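Local coordinates for protein HTH-type transcriptional regulator PrpR (Mycobacterium tuberculosis, PDB 6D2S) that regulates expression of enzymes that break down short-chain fatty acids through the glyoxylate and methylcitrate cycles, and is required for assimilating cholesterol-derived propionate, at residues Phe241-Thr246 and Leu275-Gly280; Pro62-Arg67 and Ala79-Pro84. One frame throughout, in Å; residues are numbered along the deposited sequence.

Contact 1 of 2, residues Phe241-Thr246 and Leu275-Gly280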
ATOM      1  N   PHE A 241      10.088   5.464  16.782  1.00 20.84           N
ATOM      2  CA  PHE A 241       9.550   4.190  17.219  1.00 20.78           C
ATOM      3  C   PHE A 241       9.239   3.356  15.982  1.00 23.36           C
ATOM      4  O   PHE A 241       8.530   3.817  15.079  1.00 22.61           O
ATOM      5  CB  PHE A 241       8.297   4.393  18.075  1.00 22.04           C
ATOM      6  CG  PHE A 241       7.855   3.153  18.792  1.00 26.13           C
ATOM      7  CD1 PHE A 241       8.079   3.005  20.148  1.00 23.88           C
ATOM      8  CD2 PHE A 241       7.248   2.117  18.105  1.00 27.09           C
ATOM      9  CE1 PHE A 241       7.690   1.860  20.812  1.00 24.31           C
ATOM     10  CE2 PHE A 241       6.863   0.964  18.767  1.00 23.41           C
ATOM     11  CZ  PHE A 241       7.073   0.839  20.115  1.00 21.79           C
ATOM     12  N   TRP A 242       9.783   2.143  15.936  1.00 21.40           N
ATOM     13  CA  TRP A 242       9.732   1.299  14.754  1.00 22.45           C
ATOM     14  C   TRP A 242       8.961   0.023  15.051  1.00 19.96           C
ATOM     15  O   TRP A 242       9.141  -0.592  16.107  1.00 21.59           O
ATOM     16  CB  TRP A 242      11.144   0.952  14.270  1.00 25.72           C
ATOM     17  CG  TRP A 242      11.853   2.108  13.616  1.00 29.15           C
ATOM     18  CD1 TRP A 242      12.707   2.997  14.205  1.00 29.01           C
ATOM     19  CD2 TRP A 242      11.755   2.497  12.241  1.00 30.70           C
ATOM     20  NE1 TRP A 242      13.143   3.917  13.278  1.00 29.73           N
ATOM     21  CE2 TRP A 242      12.578   3.626  12.065  1.00 34.58           C
ATOM     22  CE3 TRP A 242      11.055   1.993  11.141  1.00 40.29           C
ATOM     23  CZ2 TRP A 242      12.720   4.261  10.835  1.00 38.81           C
ATOM     24  CZ3 TRP A 242      11.192   2.627   9.924  1.00 41.98           C
ATOM     25  CH2 TRP A 242      12.021   3.747   9.781  1.00 39.67           C
ATOM     26  N   VAL A 243       8.097  -0.371  14.115  1.00 19.28           N
ATOM     27  CA  VAL A 243       7.383  -1.642  14.186  1.00 19.90           C
ATOM     28  C   VAL A 243       7.571  -2.341  12.850  1.00 19.07           C
ATOM     29  O   VAL A 243       7.411  -1.716  11.796  1.00 19.88           O
ATOM     30  CB  VAL A 243       5.886  -1.441  14.495  1.00 25.11           C
ATOM     31  CG1 VAL A 243       5.189  -2.779  14.639  1.00 25.12           C
ATOM     32  CG2 VAL A 243       5.719  -0.602  15.755  1.00 31.78           C
ATOM     33  N   ALA A 244       7.949  -3.622  12.885  1.00 19.86           N
ATOM     34  CA  ALA A 244       8.295  -4.347  11.671  1.00 20.63           C
ATOM     35  C   ALA A 244       7.835  -5.794  11.770  1.00 24.66           C
ATOM     36  O   ALA A 244       7.707  -6.359  12.858  1.00 23.45           O
ATOM     37  CB  ALA A 244       9.811  -4.319  11.397  1.00 23.73           C
ATOM     38  N   LYS A 245       7.588  -6.394  10.609  1.00 21.67           N
ATOM     39  CA  LYS A 245       7.288  -7.815  10.563  1.00 22.58           C
ATOM     40  C   LYS A 245       7.649  -8.342   9.185  1.00 24.83           C
ATOM     41  O   LYS A 245       7.604  -7.598   8.198  1.00 25.20           O
ATOM     42  CB  LYS A 245       5.806  -8.077  10.861  1.00 26.63           C
ATOM     43  CG  LYS A 245       5.475  -9.526  11.145  1.00 29.59           C
ATOM     44  CD  LYS A 245       4.051  -9.678  11.653  1.00 29.52           C
ATOM     45  CE  LYS A 245       3.082  -9.832  10.502  1.00 38.81           C
ATOM     46  NZ  LYS A 245       1.725 -10.236  10.979  1.00 43.32           N
ATOM     47  N   THR A 246       8.000  -9.627   9.123  1.00 25.11           N
ATOM     48  CA  THR A 246       8.116 -10.276   7.827  1.00 26.36           C
ATOM     49  C   THR A 246       6.728 -10.460   7.232  1.00 29.32           C
ATOM     50  O   THR A 246       5.721 -10.515   7.945  1.00 26.80           O
ATOM     51  CB  THR A 246       8.813 -11.640   7.929  1.00 29.69           C
ATOM     52  OG1 THR A 246       8.088 -12.495   8.818  1.00 28.40           O
ATOM     53  CG2 THR A 246      10.243 -11.488   8.417  1.00 31.74           C
ATOM     54  N   LEU A 275       0.199   4.731  19.271  1.00 17.19           N
ATOM     55  CA  LEU A 275       0.403   3.364  18.803  1.00 16.80           C
ATOM     56  C   LEU A 275       0.123   2.379  19.927  1.00 22.24           C
ATOM     57  O   LEU A 275       0.645   2.536  21.032  1.00 20.85           O
ATOM     58  CB  LEU A 275       1.837   3.142  18.334  1.00 16.74           C
ATOM     59  CG  LEU A 275       2.411   4.047  17.248  1.00 21.15           C
ATOM     60  CD1 LEU A 275       3.874   3.674  17.030  1.00 21.85           C
ATOM     61  CD2 LEU A 275       1.623   3.887  15.973  1.00 21.88           C
ATOM     62  N   VAL A 276      -0.642   1.327  19.629  1.00 19.01           N
ATOM     63  CA  VAL A 276      -0.789   0.283  20.636  1.00 19.35           C
ATOM     64  C   VAL A 276       0.574  -0.298  20.991  1.00 26.74           C
ATOM     65  O   VAL A 276       0.787  -0.763  22.118  1.00 25.89           O
ATOM     66  CB  VAL A 276      -1.777  -0.799  20.159  1.00 17.77           C
ATOM     67  CG1 VAL A 276      -1.255  -1.500  18.921  1.00 17.93           C
ATOM     68  CG2 VAL A 276      -2.054  -1.798  21.288  1.00 22.26           C
ATOM     69  N   TYR A 277       1.530  -0.229  20.060  1.00 17.54           N
ATOM     70  CA  TYR A 277       2.844  -0.845  20.232  1.00 17.91           C
ATOM     71  C   TYR A 277       3.694  -0.199  21.318  1.00 18.91           C
ATOM     72  O   TYR A 277       4.678  -0.814  21.750  1.00 20.65           O
ATOM     73  CB  TYR A 277       3.595  -0.800  18.901  1.00 21.24           C
ATOM     74  CG  TYR A 277       2.841  -1.496  17.797  1.00 17.26           C
ATOM     75  CD1 TYR A 277       2.630  -2.872  17.842  1.00 19.38           C
ATOM     76  CD2 TYR A 277       2.324  -0.780  16.722  1.00 16.70           C
ATOM     77  CE1 TYR A 277       1.931  -3.517  16.836  1.00 24.91           C
ATOM     78  CE2 TYR A 277       1.632  -1.414  15.714  1.00 18.51           C
ATOM     79  CZ  TYR A 277       1.435  -2.781  15.779  1.00 17.02           C
ATOM     80  OH  TYR A 277       0.752  -3.405  14.772  1.00 17.06           O
ATOM     81  N   SER A 278       3.350   1.004  21.781  1.00 20.67           N
ATOM     82  CA  SER A 278       4.261   1.767  22.632  1.00 21.63           C
ATOM     83  C   SER A 278       4.191   1.403  24.117  1.00 30.55           C
ATOM     84  O   SER A 278       4.683   2.171  24.947  1.00 37.36           O
ATOM     85  CB  SER A 278       4.005   3.267  22.469  1.00 23.49           C
ATOM     86  OG  SER A 278       2.731   3.612  22.965  1.00 25.76           O
ATOM     87  N   THR A 279       3.619   0.281  24.512  1.00 36.00           N
ATOM     88  CA  THR A 279       3.751  -0.179  25.890  1.00 40.83           C
ATOM     89  C   THR A 279       4.693  -1.373  25.930  1.00 40.31           C
ATOM     90  O   THR A 279       4.553  -2.294  25.120  1.00 38.89           O
ATOM     91  CB  THR A 279       2.394  -0.557  26.483  1.00 38.28           C
ATOM     92  OG1 THR A 279       1.470   0.527  26.291  1.00 44.35           O
ATOM     93  CG2 THR A 279       2.542  -0.838  27.966  1.00 29.33           C
ATOM     94  N   GLY A 280       5.639  -1.365  26.862  1.00 22.49           N
ATOM     95  CA  GLY A 280       6.555  -2.482  26.942  1.00 29.08           C
ATOM     96  C   GLY A 280       7.837  -2.139  27.667  1.00 27.38           C
ATOM     97  O   GLY A 280       8.054  -1.015  28.123  1.00 24.22           O
TER
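Phe241 meets Leu275, Tyr277 and Ser278 with CD2, CE1, CE2 and CZ of its ring. Its CG lies anti to the backbone N (chi1 -168°), which directs CG toward the loop 275-280. CD2 touches Leu275 CD1 at 3.9 Å, the two side chains sliding past each other in opposite directions. CE2 packs on Tyr277 CB at 3.7 Å. The ring tip runs into the backbone: CZ lies 3.3 Å from Tyr277 O, a carbonyl hydrogen-bonded to Arg229, and CE1 is 3.9 Å from Ser278 CA. These backbone atoms approach the ring obliquely. The loop is tied back on itself, Ser278 N donating to Leu275 O at 3.2 Å.

Phe241 and Val243 belong to strand 239-247 of the five-stranded antiparallel sheet in the C-terminal regulator region, assigned to the GAF clan. The strand runs between 228-233 and 261-268 and pairs with both, while 275-280 lies in the loop following 261-268 and meets it through van der Waals contacts alone, with no hydrogen bond across the contact.

Two residues on, Val243 sets both methyls on the same side of the Tyr277 ring. CG1 sits over the face of the phenol ring, 3.8 Å from its centroid and only 5° off the normal, a CH-pi contact; Val276 CG1 lies over the centre of the opposite face, so the ring is sandwiched between two valine methyls. CG2 bears on the root of the same ring, 3.5 Å from Tyr277 CD2, and also lies in plane at the edge of the Phe241 ring. Tyr277 crosses Val243 at about a right angle, and its hydroxyl ends in a hydrogen bond with the backbone N of Ile152.

Contact 2 of 2, residues Pro62-Arg67 and Ala79-Pro84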
ATOM      1  N   PRO A  62      -0.326 -16.728 -17.381  1.00 39.11           N
ATOM      2  CA  PRO A  62       1.053 -16.728 -17.886  1.00 43.65           C
ATOM      3  C   PRO A  62       2.009 -16.125 -16.867  1.00 40.20           C
ATOM      4  O   PRO A  62       1.730 -15.087 -16.266  1.00 37.11           O
ATOM      5  CB  PRO A  62       0.965 -15.881 -19.164  1.00 47.76           C
ATOM      6  CG  PRO A  62      -0.330 -15.100 -19.041  1.00 45.98           C
ATOM      7  CD  PRO A  62      -1.250 -15.991 -18.264  1.00 40.26           C
ATOM      8  N   ASP A  63       3.132 -16.811 -16.649  1.00 43.61           N
ATOM      9  CA  ASP A  63       4.222 -16.298 -15.817  1.00 49.23           C
ATOM     10  C   ASP A  63       3.797 -16.106 -14.362  1.00 50.08           C
ATOM     11  O   ASP A  63       4.342 -15.250 -13.658  1.00 48.71           O
ATOM     12  CB  ASP A  63       4.778 -14.987 -16.385  1.00 58.89           C
ATOM     13  CG  ASP A  63       5.467 -15.175 -17.731  1.00 68.88           C
ATOM     14  OD1 ASP A  63       6.537 -15.819 -17.771  1.00 73.69           O
ATOM     15  OD2 ASP A  63       4.932 -14.685 -18.749  1.00 71.25           O
ATOM     16  N   THR A  64       2.832 -16.903 -13.897  1.00 45.62           N
ATOM     17  CA  THR A  64       2.334 -16.812 -12.523  1.00 43.81           C
ATOM     18  C   THR A  64       2.022 -15.366 -12.133  1.00 45.77           C
ATOM     19  O   THR A  64       2.170 -14.964 -10.975  1.00 44.19           O
ATOM     20  CB  THR A  64       3.318 -17.447 -11.530  1.00 48.23           C
ATOM     21  OG1 THR A  64       2.626 -17.804 -10.326  1.00 50.57           O
ATOM     22  CG2 THR A  64       4.444 -16.487 -11.187  1.00 45.04           C
ATOM     23  N   ALA A  65       1.590 -14.564 -13.104  1.00 43.22           N
ATOM     24  CA  ALA A  65       1.150 -13.212 -12.804  1.00 36.63           C
ATOM     25  C   ALA A  65      -0.040 -13.250 -11.845  1.00 29.90           C
ATOM     26  O   ALA A  65      -0.703 -14.277 -11.679  1.00 26.56           O
ATOM     27  CB  ALA A  65       0.778 -12.480 -14.091  1.00 33.89           C
ATOM     28  N   LYS A  66      -0.312 -12.107 -11.199  1.00 21.38           N
ATOM     29  CA  LYS A  66      -1.508 -12.018 -10.364  1.00 18.12           C
ATOM     30  C   LYS A  66      -2.749 -11.645 -11.165  1.00 15.73           C
ATOM     31  O   LYS A  66      -3.868 -11.832 -10.672  1.00 16.49           O
ATOM     32  CB  LYS A  66      -1.313 -11.012  -9.221  1.00 17.24           C
ATOM     33  CG  LYS A  66      -0.250 -11.415  -8.205  1.00 23.27           C
ATOM     34  CD  LYS A  66      -0.207 -10.441  -7.031  1.00 25.58           C
ATOM     35  CE  LYS A  66       0.823 -10.869  -5.984  1.00 32.48           C
ATOM     36  NZ  LYS A  66       0.690 -10.067  -4.724  1.00 31.36           N
ATOM     37  N   ARG A  67      -2.582 -11.121 -12.375  1.00 14.39           N
ATOM     38  CA  ARG A  67      -3.717 -10.803 -13.223  1.00 15.70           C
ATOM     39  C   ARG A  67      -3.257 -10.764 -14.672  1.00 17.76           C
ATOM     40  O   ARG A  67      -2.062 -10.649 -14.965  1.00 19.97           O
ATOM     41  CB  ARG A  67      -4.367  -9.468 -12.828  1.00 13.22           C
ATOM     42  CG  ARG A  67      -3.550  -8.249 -13.259  1.00 16.19           C
ATOM     43  CD  ARG A  67      -4.211  -6.920 -12.859  1.00 16.70           C
ATOM     44  NE  ARG A  67      -3.400  -5.816 -13.356  1.00 18.88           N
ATOM     45  CZ  ARG A  67      -2.375  -5.278 -12.698  1.00 20.88           C
ATOM     46  NH1 ARG A  67      -2.031  -5.726 -11.491  1.00 20.24           N
ATOM     47  NH2 ARG A  67      -1.689  -4.287 -13.250  1.00 26.12           N
ATOM     48  N   ALA A  79      -5.641 -14.160 -10.400  1.00 14.21           N
ATOM     49  CA  ALA A  79      -5.059 -15.426  -9.962  1.00 15.10           C
ATOM     50  C   ALA A  79      -5.857 -16.051  -8.821  1.00 14.96           C
ATOM     51  O   ALA A  79      -6.153 -15.397  -7.820  1.00 14.94           O
ATOM     52  CB  ALA A  79      -3.610 -15.214  -9.510  1.00 17.92           C
ATOM     53  N   HIS A  80      -6.151 -17.344  -8.964  1.00 17.79           N
ATOM     54  CA  HIS A  80      -6.963 -18.064  -7.982  1.00 14.67           C
ATOM     55  C   HIS A  80      -6.252 -18.225  -6.643  1.00 19.82           C
ATOM     56  O   HIS A  80      -6.916 -18.373  -5.611  1.00 20.35           O
ATOM     57  CB  HIS A  80      -7.333 -19.442  -8.541  1.00 17.78           C
ATOM     58  CG  HIS A  80      -6.214 -20.433  -8.466  1.00 27.35           C
ATOM     59  ND1 HIS A  80      -5.036 -20.281  -9.166  1.00 27.00           N
ATOM     60  CD2 HIS A  80      -6.075 -21.567  -7.737  1.00 27.35           C
ATOM     61  CE1 HIS A  80      -4.226 -21.287  -8.886  1.00 25.70           C
ATOM     62  NE2 HIS A  80      -4.834 -22.083  -8.024  1.00 30.47           N
ATOM     63  N   TRP A  81      -4.920 -18.224  -6.629  1.00 17.26           N
ATOM     64  CA  TRP A  81      -4.222 -18.417  -5.364  1.00 20.72           C
ATOM     65  C   TRP A  81      -4.202 -17.163  -4.496  1.00 22.10           C
ATOM     66  O   TRP A  81      -3.669 -17.211  -3.381  1.00 17.38           O
ATOM     67  CB  TRP A  81      -2.790 -18.911  -5.609  1.00 25.19           C
ATOM     68  CG  TRP A  81      -1.981 -18.091  -6.568  1.00 19.16           C
ATOM     69  CD1 TRP A  81      -1.889 -18.261  -7.918  1.00 26.50           C
ATOM     70  CD2 TRP A  81      -1.136 -16.976  -6.246  1.00 25.12           C
ATOM     71  NE1 TRP A  81      -1.039 -17.319  -8.457  1.00 22.28           N
ATOM     72  CE2 TRP A  81      -0.569 -16.518  -7.452  1.00 23.65           C
ATOM     73  CE3 TRP A  81      -0.806 -16.324  -5.054  1.00 26.91           C
ATOM     74  CZ2 TRP A  81       0.313 -15.435  -7.501  1.00 25.81           C
ATOM     75  CZ3 TRP A  81       0.073 -15.255  -5.100  1.00 28.32           C
ATOM     76  CH2 TRP A  81       0.621 -14.821  -6.317  1.00 20.02           C
ATOM     77  N   LEU A  82      -4.778 -16.055  -4.960  1.00 15.02           N
ATOM     78  CA  LEU A  82      -4.865 -14.853  -4.144  1.00 15.64           C
ATOM     79  C   LEU A  82      -6.038 -14.924  -3.176  1.00 17.84           C
ATOM     80  O   LEU A  82      -7.099 -15.462  -3.505  1.00 17.03           O
ATOM     81  CB  LEU A  82      -5.028 -13.615  -5.029  1.00 16.64           C
ATOM     82  CG  LEU A  82      -3.917 -13.322  -6.031  1.00 17.80           C
ATOM     83  CD1 LEU A  82      -4.333 -12.167  -6.936  1.00 17.17           C
ATOM     84  CD2 LEU A  82      -2.585 -13.007  -5.318  1.00 19.58           C
ATOM     85  N   MET A  83      -5.836 -14.382  -1.970  0.58 18.20           N
ATOM     86  CA  MET A  83      -6.929 -14.223  -1.024  0.58 20.79           C
ATOM     87  C   MET A  83      -7.855 -13.098  -1.478  0.58 17.20           C
ATOM     88  O   MET A  83      -7.487 -12.287  -2.335  0.58 16.82           O
ATOM     89  CB  MET A  83      -6.392 -13.928   0.375  0.58 24.11           C
ATOM     90  CG  MET A  83      -5.637 -15.077   1.007  0.58 30.57           C
ATOM     91  SD  MET A  83      -6.691 -16.515   1.238  0.58 38.87           S
ATOM     92  CE  MET A  83      -7.933 -15.864   2.350  0.58 37.68           C
ATOM     93  N   PRO A  84      -9.072 -13.033  -0.924  1.00 19.70           N
ATOM     94  CA  PRO A  84     -10.028 -12.004  -1.376  1.00 20.11           C
ATOM     95  C   PRO A  84      -9.469 -10.591  -1.387  1.00 16.49           C
ATOM     96  O   PRO A  84      -9.761  -9.818  -2.311  1.00 14.90           O
ATOM     97  CB  PRO A  84     -11.180 -12.152  -0.375  1.00 21.08           C
ATOM     98  CG  PRO A  84     -11.144 -13.614  -0.009  1.00 25.05           C
ATOM     99  CD  PRO A  84      -9.672 -13.952   0.063  1.00 20.06           C
TER
HETATM  100  O   HOH W   1      -0.528 -16.981 -11.293  1.00 24.74           O
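A type I beta turn, Ala79 to Leu82, carries the chain from strand 75-79 towards helix 84-99 in the IrrE N-terminal-like region, and the loop 62-67 packs against it. One direct hydrogen bond joins them: Ala79 N donates to Lys66 O at 2.9 Å and 163°. Beside it, Ala79 CB rests 3.7 Å from Ala65 O. A water makes a second link, accepting from Trp81 NE1 at 2.9 Å in the indole plane and donating to Ala65 O at 2.7 Å; Thr64 OG1 holds it weakly. The indole reaches this water with CG lodged between the backbone N and the carbonyl carbon (chi1 52°). Thr64 O approaches the edge of the same ring, 4.0 Å from CZ2.

The Lys66 chain, extended beyond CG, crosses both Trp81 and Leu82 at about a right angle. Its CE meets Trp81 CH2 at 4.0 Å and its CD meets Leu82 CD2 at 3.9 Å, while that CD2 methyl and Ala79 CB cover the rim of one indole face. Lys66 NZ makes weak hydrogen bonds to Gln86 and Tyr254. Strand 67-70, the antiparallel partner of 75-79, starts directly after Lys66; Leu82 and Lys66 both touch Gln90 of helix 84-99.

Contact 1 is the more buried, contact 2 only partly so, and they lie in different family regions: 241-246 with 275-280 in the GAF-clan C-terminal part, 62-67 with 79-84 in the IrrE-like part. Their centres are 31 Å apart, about 13 Å between nearest atoms, with no shared residues. Contact 1 is carried by aromatic and aliphatic side chains, packing a later loop on an inner strand, next to the edge strand of its sheet, without hydrogen bonds between them. Contact 2 joins two loops at the ends of paired strands, and there a backbone bond and a bridging water share the work with the aliphatic part of a lysine crossing an indole and a leucine.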